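Local coordinates for citrate synthase (Mycobacterium tuberculosis, PDB 4TVM), which catalyses the condensation of oxaloacetate with acetyl-CoA and water to give citrate and CoA, a step of the Krebs cycle, at residues L91-E96 with W395-R400; A270-L275 with P379-T384. All coordinates share one frame; numbering follows the deposited sequence.

Contact 1 (L91-E96 with W395-R400); sequences LLIYGE and WIAHWR
I93 and A397 mark the tight centre of this buried contact, their CA atoms 4.3 Å apart. A397 presents only a methyl, and its CB lies 3.6 Å from L92 O and 3.9 Å from I93 CA, which lets the two backbones come close. I93 splits its two branches between partners. CG1, beside the backbone N (chi1 -73°), carries CD1 to I396 CG2 at 3.9 Å, whereas CG2 passes toward R400 CD. The same CG2 also sits over the centre of the Y94 ring, a CH-pi contact within the helix. Here the last turn of helix 85-94 lies against helix 383-403 in the largely helical fold of citrate synthase, with helix 159-182 closing over I93, I396 and R400. Toward Y94, which is partly exposed and buries less surface here than I93, aliphatic packing gives way to polar groups. R400, bent at chi3 (88°), brings NH2 to the edge of the tyrosine ring, 3.6 Å from CE1, and the ring and guanidinium planes stand 83° apart. E161 OE2 holds the two polar ends side by side, hydrogen-bonded to Y94 OH and in a salt bridge with R400 NH1 that balances the arginine's charge. Beside the methyl of A397 the helices are spanned by a water, which donates to both I93 O and A397 O, 2.8 Å from each.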
loop_
_atom_site.group_PDB
_atom_site.type_symbol
_atom_site.label_atom_id
_atom_site.label_comp_id
_atom_site.label_asym_id
_atom_site.label_seq_id
_atom_site.Cartn_x
_atom_site.Cartn_y
_atom_site.Cartn_z
ATOM N N LEU A 91 18.001 17.212 -1.395
ATOM C CA LEU A 91 17.222 18.381 -1.739
ATOM C C LEU A 91 15.786 18.056 -1.507
ATOM O O LEU A 91 15.098 18.770 -0.810
ATOM C CB LEU A 91 17.451 18.761 -3.214
ATOM C CG LEU A 91 16.405 19.595 -3.967
ATOM C CD1 LEU A 91 16.526 21.069 -3.592
ATOM C CD2 LEU A 91 16.588 19.414 -5.465
ATOM N N LEU A 92 15.322 16.969 -2.108
ATOM C CA LEU A 92 13.926 16.659 -2.048
ATOM C C LEU A 92 13.463 16.506 -0.630
ATOM O O LEU A 92 12.416 17.043 -0.263
ATOM C CB LEU A 92 13.671 15.341 -2.714
ATOM C CG LEU A 92 13.658 15.236 -4.216
ATOM C CD1 LEU A 92 13.789 13.755 -4.490
ATOM C CD2 LEU A 92 12.373 15.786 -4.780
ATOM N N ILE A 93 14.202 15.726 0.150
ATOM C CA ILE A 93 13.794 15.453 1.523
ATOM C C ILE A 93 13.804 16.695 2.414
ATOM O O ILE A 93 12.813 16.969 3.057
ATOM C CB ILE A 93 14.663 14.339 2.126
ATOM C CG1 ILE A 93 14.278 13.010 1.508
ATOM C CG2 ILE A 93 14.545 14.270 3.637
ATOM C CD1 ILE A 93 15.338 11.972 1.672
ATOM N N TYR A 94 14.883 17.459 2.448
ATOM C CA TYR A 94 14.933 18.611 3.364
ATOM C C TYR A 94 14.611 19.912 2.664
ATOM O O TYR A 94 14.584 20.956 3.284
ATOM C CB TYR A 94 16.292 18.724 4.014
ATOM C CG TYR A 94 16.747 17.437 4.610
ATOM C CD1 TYR A 94 16.191 16.978 5.794
ATOM C CD2 TYR A 94 17.711 16.665 3.994
ATOM C CE1 TYR A 94 16.594 15.785 6.345
ATOM C CE2 TYR A 94 18.103 15.464 4.528
ATOM C CZ TYR A 94 17.547 15.041 5.700
ATOM O OH TYR A 94 17.942 13.858 6.228
ATOM N N GLY A 95 14.386 19.861 1.367
ATOM C CA GLY A 95 13.854 21.010 0.664
ATOM C C GLY A 95 14.834 22.077 0.244
ATOM O O GLY A 95 14.413 23.128 -0.232
ATOM N N GLU A 96 16.130 21.834 0.385
ATOM C CA GLU A 96 17.105 22.782 -0.131
ATOM C C GLU A 96 18.316 22.050 -0.621
ATOM O O GLU A 96 18.557 20.916 -0.245
ATOM C CB GLU A 96 17.552 23.756 0.962
ATOM C CG GLU A 96 16.441 24.553 1.627
ATOM C CD GLU A 96 15.959 25.733 0.804
ATOM O OE1 GLU A 96 16.563 26.052 -0.256
ATOM O OE2 GLU A 96 14.959 26.352 1.238
ATOM N N TRP A 395 9.381 9.187 -2.237
ATOM C CA TRP A 395 8.536 8.497 -1.272
ATOM C C TRP A 395 8.801 9.039 0.085
ATOM O O TRP A 395 7.880 9.349 0.817
ATOM C CB TRP A 395 8.789 6.995 -1.269
ATOM C CG TRP A 395 8.207 6.293 -2.456
ATOM C CD1 TRP A 395 7.247 6.746 -3.273
ATOM C CD2 TRP A 395 8.576 5.000 -2.940
ATOM N NE1 TRP A 395 6.974 5.826 -4.253
ATOM C CE2 TRP A 395 7.792 4.745 -4.079
ATOM C CE3 TRP A 395 9.524 4.043 -2.536
ATOM C CZ2 TRP A 395 7.913 3.589 -4.821
ATOM C CZ3 TRP A 395 9.629 2.869 -3.271
ATOM C CH2 TRP A 395 8.817 2.648 -4.397
ATOM N N ILE A 396 10.061 9.179 0.422
ATOM C CA ILE A 396 10.431 9.584 1.774
ATOM C C ILE A 396 10.069 11.036 2.063
ATOM O O ILE A 396 9.607 11.359 3.158
ATOM C CB ILE A 396 11.930 9.328 2.023
ATOM C CG1 ILE A 396 12.181 7.830 2.100
ATOM C CG2 ILE A 396 12.383 9.953 3.331
ATOM C CD1 ILE A 396 13.637 7.418 2.224
ATOM N N ALA A 397 10.304 11.908 1.081
ATOM C CA ALA A 397 10.100 13.338 1.224
ATOM C C ALA A 397 8.659 13.658 1.509
ATOM O O ALA A 397 8.375 14.541 2.327
ATOM C CB ALA A 397 10.526 14.022 -0.055
ATOM N N HIS A 398 7.761 12.966 0.787
ATOM C CA HIS A 398 6.317 13.159 0.900
ATOM C C HIS A 398 5.774 12.679 2.233
ATOM O O HIS A 398 4.961 13.341 2.855
ATOM C CB HIS A 398 5.597 12.404 -0.225
ATOM C CG HIS A 398 5.651 13.100 -1.542
ATOM N ND1 HIS A 398 6.712 12.965 -2.411
ATOM C CD2 HIS A 398 4.789 13.950 -2.138
ATOM C CE1 HIS A 398 6.488 13.689 -3.492
ATOM N NE2 HIS A 398 5.331 14.300 -3.350
ATOM N N TRP A 399 6.194 11.490 2.632
ATOM C CA TRP A 399 5.904 10.931 3.965
ATOM C C TRP A 399 6.341 11.894 5.070
ATOM O O TRP A 399 5.582 12.176 6.009
ATOM C CB TRP A 399 6.662 9.608 4.115
ATOM C CG TRP A 399 6.347 8.820 5.343
ATOM C CD1 TRP A 399 5.529 7.719 5.433
ATOM C CD2 TRP A 399 6.854 9.047 6.651
ATOM N NE1 TRP A 399 5.490 7.268 6.715
ATOM C CE2 TRP A 399 6.293 8.065 7.487
ATOM C CE3 TRP A 399 7.725 9.995 7.205
ATOM C CZ2 TRP A 399 6.578 7.995 8.844
ATOM C CZ3 TRP A 399 8.002 9.931 8.553
ATOM C CH2 TRP A 399 7.417 8.937 9.361
ATOM N N ARG A 400 7.569 12.401 4.965
ATOM C CA ARG A 400 8.066 13.343 5.983
ATOM C C ARG A 400 7.259 14.625 6.000
ATOM O O ARG A 400 6.976 15.201 7.060
ATOM C CB ARG A 400 9.557 13.622 5.818
ATOM C CG ARG A 400 10.382 12.558 6.541
ATOM C CD ARG A 400 11.873 12.663 6.335
ATOM N NE ARG A 400 12.505 13.553 7.309
ATOM C CZ ARG A 400 13.748 13.415 7.772
ATOM N NH1 ARG A 400 14.524 12.402 7.376
ATOM N NH2 ARG A 400 14.209 14.288 8.658
HETATM O O HOH W 1 10.133 16.460 3.425
#

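Contact 2 (A270-L275 with P379-T384); sequences ANQAVL and PTRMFT
The bond from M382 N to P379 O, at 2.8 Å, closes the turn that carries T380, and Q272 and L275 pack against T380 and against F383 just beyond it. A second bond, from F383 N to T380 O, follows, and between them they set the bend that leads into helix 383-403. Side chains carry the contact with helix 270-281. T380 puts both branches to work: OG1 lies beside its own backbone N and faces L275, 3.7 Å from L275 CG, while CG2 reaches 3.7 Å from Q272 CG and packs on L275 CB as well. The long chain of Q272, with CG anti to the backbone N (chi1 159°), runs across T380 at about a right angle. Its tip settles on the aliphatic part of R381, NE2 lying 3.7 Å from R381 CG, with the amide and guanidinium planes 79° apart. This outer border is the more exposed one.

Deeper in, the F383 ring turns its CD2-CE2 side to the helix. CD2 comes 3.5 Å from N271 CB, and CE2 meets L275 CG at 3.7 Å; L275 CD2 and N271 C lie at the edge in the ring plane, and T380 CA sits over one face, offset toward the rim. Y373 of helix 367-375 meets the same ring with planes about 50° apart. The side chain of N271 also touches that of D366, an active-site residue, and its nearest atom is about 6 Å from the bound oxaloacetate. Packing of this kind at the start of helix 383-403, which also carries the oxaloacetate-pocket residues F387 and R391, is consistent with the junction between the small and large domains that encloses the citrate synthase active site.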
loop_
_atom_site.group_PDB
_atom_site.type_symbol
_atom_site.label_atom_id
_atom_site.label_comp_id
_atom_site.label_asym_id
_atom_site.label_seq_id
_atom_site.Cartn_x
_atom_site.Cartn_y
_atom_site.Cartn_z
ATOM N N ALA A 270 6.002 -0.313 -16.470
ATOM C CA ALA A 270 5.809 0.198 -17.816
ATOM C C ALA A 270 7.078 -0.007 -18.633
ATOM O O ALA A 270 7.006 -0.356 -19.814
ATOM C CB ALA A 270 5.450 1.667 -17.778
ATOM N N ASN A 271 8.237 0.220 -18.012
ATOM C CA ASN A 271 9.519 -0.112 -18.646
ATOM C C ASN A 271 9.523 -1.564 -19.051
ATOM O O ASN A 271 9.880 -1.876 -20.177
ATOM C CB ASN A 271 10.703 0.072 -17.703
ATOM C CG ASN A 271 10.867 1.488 -17.208
ATOM O OD1 ASN A 271 10.758 2.443 -17.973
ATOM N ND2 ASN A 271 11.163 1.628 -15.913
ATOM N N GLN A 272 9.138 -2.446 -18.119
ATOM C CA GLN A 272 9.126 -3.894 -18.361
ATOM C C GLN A 272 8.119 -4.282 -19.457
ATOM O O GLN A 272 8.349 -5.227 -20.208
ATOM C CB GLN A 272 8.847 -4.688 -17.061
ATOM C CG GLN A 272 8.321 -6.108 -17.315
ATOM C CD GLN A 272 8.257 -6.995 -16.077
ATOM O OE1 GLN A 272 7.581 -6.681 -15.097
ATOM N NE2 GLN A 272 8.926 -8.136 -16.139
ATOM N N ALA A 273 7.010 -3.560 -19.560
ATOM C CA ALA A 273 6.020 -3.840 -20.603
ATOM C C ALA A 273 6.597 -3.650 -22.005
ATOM O O ALA A 273 6.284 -4.409 -22.931
ATOM C CB ALA A 273 4.778 -2.974 -20.412
ATOM N N VAL A 274 7.443 -2.637 -22.139
ATOM C CA VAL A 274 8.056 -2.277 -23.414
ATOM C C VAL A 274 8.998 -3.374 -23.883
ATOM O O VAL A 274 8.988 -3.775 -25.044
ATOM C CB VAL A 274 8.812 -0.937 -23.281
ATOM C CG1 VAL A 274 9.697 -0.664 -24.487
ATOM C CG2 VAL A 274 7.813 0.194 -23.093
ATOM N N LEU A 275 9.817 -3.858 -22.971
ATOM C CA LEU A 275 10.721 -4.935 -23.310
ATOM C C LEU A 275 9.919 -6.153 -23.675
ATOM O O LEU A 275 10.245 -6.862 -24.607
ATOM C CB LEU A 275 11.633 -5.246 -22.138
ATOM C CG LEU A 275 12.960 -4.501 -22.168
ATOM C CD1 LEU A 275 13.945 -5.264 -23.027
ATOM C CD2 LEU A 275 12.812 -3.081 -22.686
ATOM N N PRO A 379 18.620 -6.965 -16.428
ATOM C CA PRO A 379 17.616 -7.791 -17.015
ATOM C C PRO A 379 16.239 -7.211 -16.713
ATOM O O PRO A 379 16.077 -6.467 -15.733
ATOM C CB PRO A 379 17.814 -9.113 -16.302
ATOM C CG PRO A 379 18.331 -8.753 -14.939
ATOM C CD PRO A 379 19.051 -7.454 -15.095
ATOM N N THR A 380 15.249 -7.564 -17.540
ATOM C CA THR A 380 13.997 -6.858 -17.555
ATOM C C THR A 380 13.309 -6.860 -16.188
ATOM O O THR A 380 12.633 -5.897 -15.835
ATOM C CB THR A 380 13.069 -7.424 -18.657
ATOM O OG1 THR A 380 13.724 -7.317 -19.933
ATOM C CG2 THR A 380 11.758 -6.650 -18.710
ATOM N N ARG A 381 13.498 -7.925 -15.414
ATOM C CA ARG A 381 12.864 -8.037 -14.099
ATOM C C ARG A 381 13.629 -7.302 -13.010
ATOM O O ARG A 381 13.353 -7.486 -11.832
ATOM C CB ARG A 381 12.685 -9.503 -13.706
ATOM C CG ARG A 381 11.359 -10.100 -14.174
ATOM C CD ARG A 381 11.459 -11.594 -14.406
ATOM N NE ARG A 381 10.344 -12.108 -15.200
ATOM C CZ ARG A 381 10.390 -13.209 -15.952
ATOM N NH1 ARG A 381 11.501 -13.939 -16.042
ATOM N NH2 ARG A 381 9.312 -13.583 -16.633
ATOM N N MET A 382 14.585 -6.458 -13.376
ATOM C CA MET A 382 15.142 -5.543 -12.397
ATOM C C MET A 382 14.556 -4.180 -12.608
ATOM O O MET A 382 14.764 -3.326 -11.779
ATOM C CB MET A 382 16.671 -5.463 -12.492
ATOM C CG MET A 382 17.405 -6.586 -11.766
ATOM S SD MET A 382 17.172 -6.556 -9.977
ATOM C CE MET A 382 18.233 -5.205 -9.431
ATOM N N PHE A 383 13.836 -3.947 -13.706
ATOM C CA PHE A 383 13.440 -2.561 -14.062
ATOM C C PHE A 383 12.583 -1.876 -13.033
ATOM O O PHE A 383 12.758 -0.666 -12.748
ATOM C CB PHE A 383 12.687 -2.534 -15.381
ATOM C CG PHE A 383 13.556 -2.778 -16.601
ATOM C CD1 PHE A 383 14.877 -3.224 -16.503
ATOM C CD2 PHE A 383 13.039 -2.582 -17.851
ATOM C CE1 PHE A 383 15.633 -3.474 -17.640
ATOM C CE2 PHE A 383 13.801 -2.810 -18.995
ATOM C CZ PHE A 383 15.095 -3.258 -18.887
ATOM N N THR A 384 11.622 -2.619 -12.480
ATOM C CA THR A 384 10.742 -2.013 -11.497
ATOM C C THR A 384 11.486 -1.758 -10.196
ATOM O O THR A 384 11.143 -0.816 -9.471
ATOM C CB THR A 384 9.530 -2.875 -11.226
ATOM O OG1 THR A 384 9.068 -3.381 -12.465
ATOM C CG2 THR A 384 8.403 -2.046 -10.555
#

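How the contacts relate
From the N terminus the chain passes through short strands and helix 76-82 to helix 85-94, whose last turn is the first half of contact 1. The loop that contact 1 closes spans 298 residues, with no strand seen in its modelled part, and contact 2 lies wholly within it. The chain first runs through helix 159-182 and others to helix 270-281. It then makes a shorter loop of 103 residues, closed by contact 2 at the turn into helix 383-403. Contact 2 thus ties helix 270-281 to the beginning of that helix, and contact 1 ties helix 85-94 to its later turns, with F387 and R391 of the oxaloacetate pocket between. The two centres are about 27 Å apart.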